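Beta-glucoside kinase (Listeria monocytogenes, PDB 4HTL) catalyses the ATP-dependent phosphorylation of cellobiose to cellobiose-6'-phosphate and may also regulate transcription of the cellobiose-PTS operon. Local coordinates at residues P65-P70 with R150-E155; L181-Q186 with R216-F221; P238-I243 with D268-T273; Y158-R163 with K171-E176. One frame throughout, in Å; residues are numbered along the deposited sequence. Where two conformers were deposited one is given.

Interaction 1. Residues P65-P70 with R150-E155. With EDO (1,2-ethanediol), chain B.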
# COMPACT_ATOMS: atom_id res chain seq x y z
N PRO A 65 -9.87 -14.17 12.20
CA PRO A 65 -9.86 -12.71 12.04
C PRO A 65 -8.88 -12.01 12.96
O PRO A 65 -8.39 -12.58 13.94
CB PRO A 65 -11.31 -12.29 12.30
CG PRO A 65 -11.87 -13.38 13.14
CD PRO A 65 -11.12 -14.65 12.81
N GLY A 66 -8.51 -10.81 12.54
CA GLY A 66 -7.70 -9.95 13.39
C GLY A 66 -6.22 -10.04 13.01
O GLY A 66 -5.89 -10.30 11.84
N TYR A 67 -5.34 -9.85 14.01
CA TYR A 67 -3.92 -9.73 13.78
C TYR A 67 -3.26 -10.90 14.48
O TYR A 67 -3.45 -11.10 15.71
CB TYR A 67 -3.42 -8.38 14.32
CG TYR A 67 -4.17 -7.17 13.79
CD1 TYR A 67 -4.58 -7.09 12.46
CD2 TYR A 67 -4.38 -6.05 14.60
CE1 TYR A 67 -5.26 -5.97 11.99
CE2 TYR A 67 -5.06 -4.95 14.15
CZ TYR A 67 -5.47 -4.90 12.83
OH TYR A 67 -6.15 -3.80 12.36
N VAL A 68 -2.56 -11.71 13.70
CA VAL A 68 -1.97 -12.95 14.16
C VAL A 68 -0.50 -12.99 13.80
O VAL A 68 -0.16 -12.79 12.62
CB VAL A 68 -2.63 -14.17 13.44
CG1 VAL A 68 -1.92 -15.46 13.80
CG2 VAL A 68 -4.11 -14.26 13.76
N ASN A 69 0.36 -13.25 14.78
CA ASN A 69 1.75 -13.55 14.52
C ASN A 69 1.78 -14.99 14.01
O ASN A 69 1.46 -15.92 14.74
CB ASN A 69 2.58 -13.37 15.79
CG ASN A 69 4.04 -13.69 15.59
OD1 ASN A 69 4.40 -14.55 14.78
ND2 ASN A 69 4.91 -13.01 16.34
N PRO A 70 2.11 -15.16 12.74
CA PRO A 70 1.96 -16.47 12.13
C PRO A 70 3.01 -17.47 12.59
O PRO A 70 2.83 -18.65 12.36
CB PRO A 70 2.10 -16.18 10.66
CG PRO A 70 3.00 -14.99 10.60
CD PRO A 70 2.68 -14.18 11.81
N ARG A 150 3.59 -5.45 12.49
CA ARG A 150 2.83 -5.99 13.59
C ARG A 150 1.69 -6.86 13.11
O ARG A 150 0.73 -7.10 13.85
CB ARG A 150 2.35 -4.87 14.52
CG ARG A 150 3.45 -4.07 15.23
CD ARG A 150 2.80 -2.93 16.02
NE ARG A 150 3.71 -2.26 16.93
CZ ARG A 150 4.60 -1.32 16.57
NH1 ARG A 150 4.70 -0.89 15.31
NH2 ARG A 150 5.39 -0.80 17.48
N PHE A 151 1.83 -7.40 11.88
CA PHE A 151 0.88 -8.38 11.35
C PHE A 151 -0.49 -7.75 11.10
O PHE A 151 -1.52 -8.45 11.12
CB PHE A 151 0.78 -9.59 12.28
CG PHE A 151 2.12 -10.09 12.68
CD1 PHE A 151 2.94 -10.67 11.74
CD2 PHE A 151 2.59 -9.91 13.97
CE1 PHE A 151 4.21 -11.10 12.07
CE2 PHE A 151 3.87 -10.33 14.29
CZ PHE A 151 4.68 -10.90 13.34
N ARG A 152 -0.47 -6.45 10.84
CA ARG A 152 -1.69 -5.70 10.62
C ARG A 152 -1.96 -5.31 9.16
O ARG A 152 -3.03 -4.72 8.88
CB ARG A 152 -1.71 -4.44 11.49
CG ARG A 152 -1.46 -4.70 12.96
CD ARG A 152 -1.60 -3.52 13.87
NE ARG A 152 -0.56 -2.55 13.60
CZ ARG A 152 -0.23 -1.56 14.41
NH1 ARG A 152 -0.80 -1.41 15.59
NH2 ARG A 152 0.73 -0.73 14.04
N ALA A 153 -1.01 -5.54 8.28
CA ALA A 153 -1.10 -5.01 6.90
C ALA A 153 -2.33 -5.52 6.17
O ALA A 153 -2.87 -6.59 6.49
CB ALA A 153 0.16 -5.32 6.12
N GLY A 154 -2.82 -4.74 5.23
CA GLY A 154 -3.92 -5.13 4.39
C GLY A 154 -5.30 -4.65 4.81
O GLY A 154 -6.32 -5.17 4.35
N GLU A 155 -5.34 -3.67 5.69
CA GLU A 155 -6.58 -3.07 6.17
C GLU A 155 -7.16 -2.08 5.17
O GLU A 155 -7.27 -0.85 5.41
CB GLU A 155 -6.38 -2.42 7.56
CG GLU A 155 -6.32 -3.36 8.72
CD GLU A 155 -7.69 -3.91 9.17
OE1 GLU A 155 -8.66 -3.91 8.38
OE2 GLU A 155 -7.81 -4.27 10.38
C1 EDO B . 3.07 -2.80 21.03
O1 EDO B . 2.33 -2.80 19.80
C2 EDO B . 4.57 -2.79 20.71
O2 EDO B . 5.07 -1.47 20.38
O HOH W 1 -2.37 -10.83 10.82
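Strand 67-68, an outer strand of a small three-stranded antiparallel sheet, lies against loop 150-155 through two rings, Tyr67 and Phe151. Each ring receives a CH group from the other segment. Arg152 CG sits over the centre of the Tyr67 ring, 3.6 Å from its centroid and 11° off the ring normal, while at the ring edge the phenol OH donates a short hydrogen bond to Glu155 OE2 (2.6 Å). That bond uses the anti lone pair of the carboxylate oxygen, and the carboxylate stands at 86° to the ring. In this ROK-family kinase, whose fold is that of the actin-like ATPases, segment 65-70 follows strand 59-64 of the N-terminal sheet and loop 150-155 follows strand 144-145 of the C-terminal one, which makes this a contact between the two lobes. Val68 turns away from the loop to pack on Ile75 and Ile103; its side chain lies about 8 Å from that of Ile11, which probably binds ATP. Phe151 takes Asn69 CA over its ring centre, 3.8 Å from the centroid, and Pro70 CD approaches Phe151 CE1 to 3.4 Å. Beyond the rings, the Arg152 guanidinium forms salt bridges with Asp237 and Asp268 of the second subunit, and its NH2 donates to Arg267 O of that subunit. Arg150 leads away, its NH2 donating to O2 of a bound ethanediol at 3.0 Å and its NE to O1 at 3.2 Å.

Interaction 2. Residues L181-Q186 with R216-F221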
# COMPACT_ATOMS: atom_id res chain seq x y z
N LEU A 181 -23.54 -3.62 3.25
CA LEU A 181 -24.28 -3.16 4.43
C LEU A 181 -24.63 -1.68 4.35
O LEU A 181 -25.78 -1.31 4.62
CB LEU A 181 -23.52 -3.45 5.72
CG LEU A 181 -24.18 -2.99 7.04
CD1 LEU A 181 -25.63 -3.51 7.24
CD2 LEU A 181 -23.25 -3.37 8.22
N VAL A 182 -23.68 -0.84 3.95
CA VAL A 182 -23.93 0.58 3.84
C VAL A 182 -25.03 0.80 2.79
O VAL A 182 -25.91 1.65 2.98
CB VAL A 182 -22.63 1.37 3.49
CG1 VAL A 182 -22.98 2.78 3.01
CG2 VAL A 182 -21.71 1.35 4.69
N LEU A 183 -24.98 0.07 1.66
CA LEU A 183 -26.02 0.20 0.66
C LEU A 183 -27.40 -0.05 1.21
O LEU A 183 -28.34 0.75 0.95
CB LEU A 183 -25.78 -0.75 -0.52
CG LEU A 183 -24.80 -0.32 -1.61
CD1 LEU A 183 -24.59 -1.51 -2.57
CD2 LEU A 183 -25.29 0.93 -2.38
N ARG A 184 -27.53 -1.11 1.99
CA ARG A 184 -28.83 -1.44 2.61
C ARG A 184 -29.25 -0.37 3.62
O ARG A 184 -30.40 0.05 3.64
CB ARG A 184 -28.78 -2.83 3.25
CG ARG A 184 -28.60 -3.94 2.22
CD ARG A 184 -28.34 -5.28 2.89
NE ARG A 184 -29.42 -5.54 3.84
CZ ARG A 184 -29.29 -5.66 5.16
NH1 ARG A 184 -28.10 -5.65 5.76
NH2 ARG A 184 -30.38 -5.86 5.90
N ARG A 185 -28.30 0.10 4.43
CA ARG A 185 -28.56 1.20 5.38
C ARG A 185 -29.03 2.45 4.67
O ARG A 185 -29.99 3.08 5.10
CB ARG A 185 -27.33 1.50 6.20
CG ARG A 185 -27.08 0.42 7.23
CD ARG A 185 -25.93 0.74 8.18
NE ARG A 185 -26.00 2.11 8.70
CZ ARG A 185 -25.01 3.00 8.63
NH1 ARG A 185 -23.83 2.68 8.08
NH2 ARG A 185 -25.18 4.24 9.11
N GLN A 186 -28.35 2.83 3.59
CA GLN A 186 -28.75 3.99 2.86
C GLN A 186 -30.14 3.84 2.25
O GLN A 186 -30.94 4.76 2.27
CB GLN A 186 -27.75 4.29 1.74
CG GLN A 186 -26.39 4.73 2.23
CD GLN A 186 -25.29 4.72 1.17
OE1 GLN A 186 -25.42 4.08 0.12
NE2 GLN A 186 -24.17 5.45 1.45
N ARG A 216 -28.50 6.36 -7.67
CA ARG A 216 -27.53 7.14 -6.94
C ARG A 216 -26.75 6.26 -5.98
O ARG A 216 -25.53 6.38 -5.86
CB ARG A 216 -28.21 8.32 -6.21
CG ARG A 216 -27.21 9.21 -5.46
CD ARG A 216 -27.87 10.46 -4.87
NE ARG A 216 -26.87 11.21 -4.14
CZ ARG A 216 -25.91 11.96 -4.69
NH1 ARG A 216 -25.88 12.19 -6.00
NH2 ARG A 216 -25.00 12.53 -3.92
N LEU A 217 -27.44 5.38 -5.28
CA LEU A 217 -26.75 4.53 -4.30
C LEU A 217 -25.67 3.68 -4.95
O LEU A 217 -24.51 3.58 -4.47
CB LEU A 217 -27.73 3.66 -3.53
CG LEU A 217 -28.79 4.28 -2.67
CD1 LEU A 217 -29.42 3.18 -1.78
CD2 LEU A 217 -28.36 5.54 -1.93
N ILE A 218 -26.01 3.08 -6.08
CA ILE A 218 -25.10 2.19 -6.77
C ILE A 218 -23.94 2.96 -7.38
O ILE A 218 -22.76 2.54 -7.28
CB ILE A 218 -25.81 1.28 -7.83
CG1 ILE A 218 -26.84 0.34 -7.11
CG2 ILE A 218 -24.76 0.52 -8.66
CD1 ILE A 218 -26.28 -0.53 -6.00
N THR A 219 -24.26 4.10 -7.97
CA THR A 219 -23.24 4.98 -8.55
C THR A 219 -22.20 5.41 -7.50
O THR A 219 -20.98 5.36 -7.75
CB THR A 219 -23.85 6.17 -9.29
OG1 THR A 219 -24.74 5.69 -10.31
CG2 THR A 219 -22.77 7.06 -9.95
N GLU A 220 -22.69 5.82 -6.34
CA GLU A 220 -21.81 6.26 -5.25
C GLU A 220 -20.96 5.09 -4.72
O GLU A 220 -19.81 5.27 -4.41
CB GLU A 220 -22.58 6.92 -4.13
CG GLU A 220 -23.26 8.20 -4.59
CD GLU A 220 -22.30 9.36 -4.79
OE1 GLU A 220 -21.62 9.68 -3.81
OE2 GLU A 220 -22.23 9.96 -5.87
N PHE A 221 -21.58 3.91 -4.59
CA PHE A 221 -20.87 2.69 -4.21
C PHE A 221 -19.71 2.42 -5.17
O PHE A 221 -18.56 2.20 -4.76
CB PHE A 221 -21.90 1.54 -4.16
CG PHE A 221 -21.33 0.17 -3.87
CD1 PHE A 221 -20.81 -0.16 -2.62
CD2 PHE A 221 -21.45 -0.83 -4.80
CE1 PHE A 221 -20.35 -1.43 -2.35
CE2 PHE A 221 -21.00 -2.11 -4.54
CZ PHE A 221 -20.45 -2.42 -3.31
O HOH W 2 -23.65 4.05 -1.85
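Leu183 drives into the groove between Leu217, Ile218 and Phe221 on the facing helix. The bond to CB heads neither straight at that helix nor away from it; with CG anti to the carbonyl carbon (chi1 -82°), the side chain then turns inward. CG comes 4.1 Å from Phe221 CD1. From there the two methyls part company. CD1 settles over the centre of the Phe221 ring, 3.9 Å from the centroid in a CH-pi contact, and also meets Ile218 CD1 at 3.9 Å. CD2 pushes toward the backbone, reaching Leu217 O at 3.5 Å and Leu217 CB at 3.8 Å. One turn on, Gln186 and Leu217 slide past each other in opposite directions, and a water bridges the two helices, donating to Gln186 OE1 (2.6 Å) and to Leu217 O (2.8 Å), a carbonyl that also accepts the helical bond from Phe221 N. The two short segments run nearly antiparallel, at 151°, with their axes 10.5 Å apart. Ile218 also packs on Ile203, Phe204 and Tyr207 of helix 200-208, and Phe221 touches Met180, so helix 212-236, which leads into strand 240-244, packs against both helix 180-191 and helix 200-208.

Interaction 3. Residues P238-I243 with D268-T273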
# COMPACT_ATOMS: atom_id res chain seq x y z
N PRO A 238 0.15 -3.63 -8.42
CA PRO A 238 -0.09 -5.01 -8.72
C PRO A 238 -0.32 -5.26 -10.20
O PRO A 238 -0.68 -4.36 -10.91
CB PRO A 238 -1.37 -5.29 -7.96
CG PRO A 238 -2.15 -3.95 -8.07
CD PRO A 238 -1.07 -2.90 -7.99
N THR A 239 -0.17 -6.50 -10.66
CA THR A 239 -0.64 -6.86 -11.99
C THR A 239 -2.15 -7.16 -12.00
O THR A 239 -2.84 -6.91 -13.00
CB THR A 239 0.16 -8.07 -12.52
OG1 THR A 239 -0.05 -9.22 -11.68
CG2 THR A 239 1.65 -7.69 -12.66
N HIS A 240 -2.65 -7.66 -10.87
CA HIS A 240 -4.02 -8.18 -10.74
C HIS A 240 -4.57 -7.78 -9.38
O HIS A 240 -3.85 -7.81 -8.38
CB HIS A 240 -4.08 -9.71 -10.80
CG HIS A 240 -3.71 -10.28 -12.12
ND1 HIS A 240 -2.45 -10.20 -12.62
CD2 HIS A 240 -4.46 -10.98 -13.04
CE1 HIS A 240 -2.41 -10.82 -13.80
NE2 HIS A 240 -3.64 -11.29 -14.07
N ILE A 241 -5.84 -7.40 -9.35
CA ILE A 241 -6.60 -7.29 -8.11
C ILE A 241 -7.80 -8.19 -8.23
O ILE A 241 -8.65 -8.02 -9.11
CB ILE A 241 -7.05 -5.84 -7.81
CG1 ILE A 241 -5.81 -4.89 -7.75
CG2 ILE A 241 -7.87 -5.76 -6.50
CD1 ILE A 241 -6.16 -3.43 -7.56
N PHE A 242 -7.85 -9.15 -7.33
CA PHE A 242 -8.94 -10.12 -7.28
C PHE A 242 -9.99 -9.66 -6.29
O PHE A 242 -9.68 -9.44 -5.10
CB PHE A 242 -8.44 -11.51 -6.94
CG PHE A 242 -7.40 -12.04 -7.92
CD1 PHE A 242 -7.72 -12.21 -9.24
CD2 PHE A 242 -6.08 -12.28 -7.52
CE1 PHE A 242 -6.78 -12.64 -10.16
CE2 PHE A 242 -5.16 -12.73 -8.43
CZ PHE A 242 -5.49 -12.89 -9.73
N ILE A 243 -11.23 -9.54 -6.77
CA ILE A 243 -12.28 -8.99 -5.93
C ILE A 243 -13.30 -10.06 -5.60
O ILE A 243 -13.73 -10.81 -6.49
CB ILE A 243 -12.98 -7.78 -6.59
CG1 ILE A 243 -11.96 -6.72 -7.11
CG2 ILE A 243 -13.96 -7.17 -5.53
CD1 ILE A 243 -12.55 -5.51 -7.86
N ASP A 268 -3.28 -0.57 -16.70
CA ASP A 268 -2.80 -1.93 -16.97
C ASP A 268 -3.23 -3.03 -15.95
O ASP A 268 -2.90 -4.23 -16.14
CB ASP A 268 -1.30 -1.95 -17.19
CG ASP A 268 -0.85 -0.92 -18.22
OD1 ASP A 268 -1.28 -1.02 -19.40
OD2 ASP A 268 -0.12 0.03 -17.82
N THR A 269 -3.84 -2.64 -14.85
CA THR A 269 -4.22 -3.58 -13.82
C THR A 269 -5.38 -4.40 -14.28
O THR A 269 -6.35 -3.84 -14.81
CB THR A 269 -4.60 -2.83 -12.54
OG1 THR A 269 -3.64 -1.82 -12.26
CG2 THR A 269 -4.73 -3.77 -11.34
N ILE A 270 -5.28 -5.70 -14.06
CA ILE A 270 -6.39 -6.62 -14.34
C ILE A 270 -7.23 -6.78 -13.08
O ILE A 270 -6.70 -7.02 -12.02
CB ILE A 270 -5.86 -7.98 -14.81
CG1 ILE A 270 -5.22 -7.82 -16.20
CG2 ILE A 270 -6.98 -9.05 -14.86
CD1 ILE A 270 -4.34 -9.00 -16.58
N ILE A 271 -8.53 -6.52 -13.21
CA ILE A 271 -9.50 -6.79 -12.15
C ILE A 271 -10.39 -7.95 -12.56
O ILE A 271 -10.92 -7.97 -13.66
CB ILE A 271 -10.30 -5.52 -11.64
CG1 ILE A 271 -11.20 -4.94 -12.71
CG2 ILE A 271 -9.34 -4.46 -11.08
CD1 ILE A 271 -12.19 -3.86 -12.21
N GLU A 272 -10.59 -8.88 -11.64
CA GLU A 272 -11.43 -10.04 -11.89
C GLU A 272 -11.83 -10.65 -10.56
O GLU A 272 -11.31 -10.27 -9.52
CB GLU A 272 -10.75 -11.08 -12.81
CG GLU A 272 -9.48 -11.64 -12.30
CD GLU A 272 -8.85 -12.56 -13.35
OE1 GLU A 272 -9.55 -13.46 -13.81
OE2 GLU A 272 -7.66 -12.36 -13.72
N THR A 273 -12.79 -11.56 -10.59
CA THR A 273 -13.23 -12.16 -9.36
C THR A 273 -12.23 -13.13 -8.73
O THR A 273 -11.47 -13.80 -9.42
CB THR A 273 -14.56 -12.91 -9.53
OG1 THR A 273 -14.44 -13.89 -10.58
CG2 THR A 273 -15.72 -11.89 -9.80
O HOH W 3 -0.98 -1.51 -11.53
O HOH W 4 -1.57 -6.43 -15.36
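His240 and Ile270 lie side by side and point the same way, with Ile270 CB over one face of the imidazole toward its rim, 4.1 Å from the centroid, and Ile270 CD1 3.5 Å from His240 NE2. The ring's rotation is fixed by a hydrogen bond between its ND1 and Thr239 OG1 (2.8 Å). Glu272 OE2 reaches the ring's edge at His240 CD2, its carboxylate nearly coplanar with the imidazole at 22°. The same glutamate presents CG to the edge of the Phe242 ring, 3.6 Å from Phe242 CD1, with the two side chains again parallel in direction. Its OE1 forms a salt bridge with Lys119. Ile241 and Ile271 take the opposite face of the sheet. The backbones pair in parallel: Ile270 N donates to Thr239 O (2.9 Å), Ile241 N to Ile270 O (2.8 Å) and Ile243 N to Glu272 O (2.8 Å), while Glu272 N to Ile241 O is weak at 3.3 Å. These are the two strands of a beta-alpha-beta crossover through helix 253-261, on which Ile243 packs. Strand 270-273 is outermost of the sheet within this chain, strand 240-244 lies between it and strand 126-131, and helix 212-236 covers the Ile241 face.

Interaction 4. Residues Y158-R163 with K171-E176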
# COMPACT_ATOMS: atom_id res chain seq x y z
N TYR A 158 -9.87 0.72 5.72
CA TYR A 158 -9.53 1.97 6.42
C TYR A 158 -9.05 3.07 5.46
O TYR A 158 -8.79 4.20 5.91
CB TYR A 158 -8.48 1.72 7.50
CG TYR A 158 -9.03 1.10 8.76
CD1 TYR A 158 -9.35 -0.25 8.84
CD2 TYR A 158 -9.27 1.90 9.87
CE1 TYR A 158 -9.87 -0.77 10.01
CE2 TYR A 158 -9.77 1.37 11.04
CZ TYR A 158 -10.08 0.04 11.10
OH TYR A 158 -10.57 -0.49 12.28
N MSE A 159 -9.00 2.81 4.15
CA MSE A 159 -8.67 3.91 3.25
C MSE A 159 -9.81 4.92 3.27
O MSE A 159 -11.00 4.58 3.30
CB MSE A 159 -8.49 3.46 1.81
CG MSE A 159 -7.25 2.56 1.53
SE MSE A 159 -6.98 2.19 -0.29
CE MSE A 159 -8.23 0.79 -0.48
N PHE A 160 -9.43 6.18 3.27
CA PHE A 160 -10.41 7.27 3.17
C PHE A 160 -11.03 7.28 1.78
O PHE A 160 -10.35 7.35 0.75
CB PHE A 160 -9.74 8.62 3.51
CG PHE A 160 -9.48 8.83 4.99
CD1 PHE A 160 -10.50 8.84 5.88
CD2 PHE A 160 -8.21 9.01 5.47
CE1 PHE A 160 -10.29 9.00 7.24
CE2 PHE A 160 -7.98 9.22 6.79
CZ PHE A 160 -9.01 9.19 7.69
N SER A 161 -12.36 7.31 1.74
CA SER A 161 -13.08 7.53 0.48
C SER A 161 -13.51 8.97 0.27
O SER A 161 -13.97 9.32 -0.79
CB SER A 161 -14.29 6.60 0.46
OG SER A 161 -15.18 6.85 1.55
N GLU A 162 -13.28 9.82 1.25
CA GLU A 162 -13.55 11.23 1.16
C GLU A 162 -12.65 11.97 2.12
O GLU A 162 -11.98 11.35 2.96
CB GLU A 162 -14.97 11.55 1.44
CG GLU A 162 -15.42 11.16 2.83
CD GLU A 162 -16.92 11.36 3.03
OE1 GLU A 162 -17.36 12.48 3.34
OE2 GLU A 162 -17.66 10.39 2.81
N ARG A 163 -12.58 13.29 1.98
CA ARG A 163 -11.80 14.09 2.92
C ARG A 163 -12.37 13.88 4.33
O ARG A 163 -13.58 14.02 4.55
CB ARG A 163 -11.86 15.56 2.60
CG ARG A 163 -11.06 16.40 3.57
CD ARG A 163 -11.68 17.76 3.82
NE ARG A 163 -10.97 18.42 4.92
CZ ARG A 163 -11.47 18.72 6.12
NH1 ARG A 163 -12.75 18.51 6.43
NH2 ARG A 163 -10.68 19.30 7.00
N LYS A 171 -15.64 6.94 9.99
CA LYS A 171 -16.87 7.28 9.30
C LYS A 171 -16.61 7.69 7.83
O LYS A 171 -17.52 7.71 7.04
CB LYS A 171 -17.61 8.35 10.05
CG LYS A 171 -18.31 7.79 11.30
CD LYS A 171 -19.18 8.80 12.02
CE LYS A 171 -20.15 8.16 13.00
NZ LYS A 171 -21.07 9.18 13.65
N TYR A 172 -15.36 8.07 7.53
CA TYR A 172 -14.96 8.56 6.21
C TYR A 172 -14.15 7.52 5.41
O TYR A 172 -13.58 7.83 4.30
CB TYR A 172 -14.19 9.85 6.36
CG TYR A 172 -14.92 10.84 7.19
CD1 TYR A 172 -15.98 11.57 6.68
CD2 TYR A 172 -14.63 10.98 8.57
CE1 TYR A 172 -16.65 12.48 7.46
CE2 TYR A 172 -15.35 11.87 9.35
CZ TYR A 172 -16.39 12.58 8.81
OH TYR A 172 -17.07 13.53 9.58
N THR A 173 -14.15 6.30 5.92
CA THR A 173 -13.41 5.17 5.33
C THR A 173 -14.32 4.21 4.60
O THR A 173 -15.53 4.14 4.87
CB THR A 173 -12.56 4.42 6.37
OG1 THR A 173 -13.42 3.67 7.25
CG2 THR A 173 -11.67 5.36 7.13
N LEU A 174 -13.75 3.45 3.67
CA LEU A 174 -14.50 2.46 2.85
C LEU A 174 -15.35 1.55 3.72
O LEU A 174 -16.50 1.26 3.36
CB LEU A 174 -13.57 1.64 1.97
CG LEU A 174 -12.85 2.38 0.82
CD1 LEU A 174 -11.73 1.52 0.22
CD2 LEU A 174 -13.85 2.87 -0.26
N ASN A 175 -14.80 1.12 4.87
CA ASN A 175 -15.56 0.25 5.80
C ASN A 175 -16.93 0.79 6.15
O ASN A 175 -17.84 0.00 6.45
CB ASN A 175 -14.79 0.05 7.10
CG ASN A 175 -13.75 -1.06 7.01
OD1 ASN A 175 -13.97 -2.05 6.34
ND2 ASN A 175 -12.64 -0.94 7.76
N GLU A 176 -17.01 2.11 6.27
CA GLU A 176 -18.24 2.78 6.63
C GLU A 176 -18.96 3.55 5.55
O GLU A 176 -20.04 4.11 5.82
CB GLU A 176 -18.02 3.64 7.90
CG GLU A 176 -17.40 2.82 9.02
CD GLU A 176 -17.34 3.51 10.38
OE1 GLU A 176 -18.29 4.24 10.71
OE2 GLU A 176 -16.33 3.27 11.12
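Phe160 and Thr173 meet in a single beta bridge, where the loop after strand 144-145 doubles back over the N terminus of the short helix 174-177, with Thr173 at its N-cap. The tight part is the backbone core. Leu174 N donates to Met159 O at 3.0 Å, nearly along the C=O axis, and Ser161 N donates to Tyr172 O at 2.9 Å in the plane of that carbonyl. Tyr172 O also lies at the edge of the Phe160 ring, 3.6 Å from Phe160 CD1. Thr173 CG2 is pressed to 3.3 Å from Tyr158 O. On the inner side, the selenomethionine Met159 bends at chi3 (-81°), and its CE touches Leu174 CD1 at 3.6 Å; Leu174 CD2 rests on Ser161 CB. Ser161 OG turns to Thr177 as its stronger partner and Thr173 OG1 to Gly170, so the side-chain hydroxyls are tied in around the helix start. The Tyr158 and Phe160 rings also stack on Tyr234 and Tyr230 of the second subunit, respectively, and Asn231 of that subunit accepts a hydrogen bond from Phe160 N. The packing thins toward solvent. Exposed Arg163 offers only its backbone, with O near the Tyr172 ring, while the Glu162 side chain crosses that of Tyr172 obliquely, its carboxylate plane 70° from the ring. There the nearest polar approach is Glu162 OE1 at the ring edge, 3.7 Å from Tyr172 CD1.

Followed from the N terminus, the contacts come in series, and none nests in or crosses another. Interaction 1 closes a long loop of 79 residues and ties the N-terminal lobe to the C-terminal one. Interaction 4 starts a few residues later and closes a loop of only seven, leading into helix 180-191, the first helix of interaction 2; the two touch where Val182 CG2 packs on Glu176 O. Interaction 2 closes 29 residues, and its second helix, 212-236, leads into interaction 3, whose 24-residue loop holds the crossover helix 253-261. Interactions 1, 3 and 4 all reach the second subunit: Arg152 of interaction 1 pairs with Asp268 of interaction 3 in the other copy.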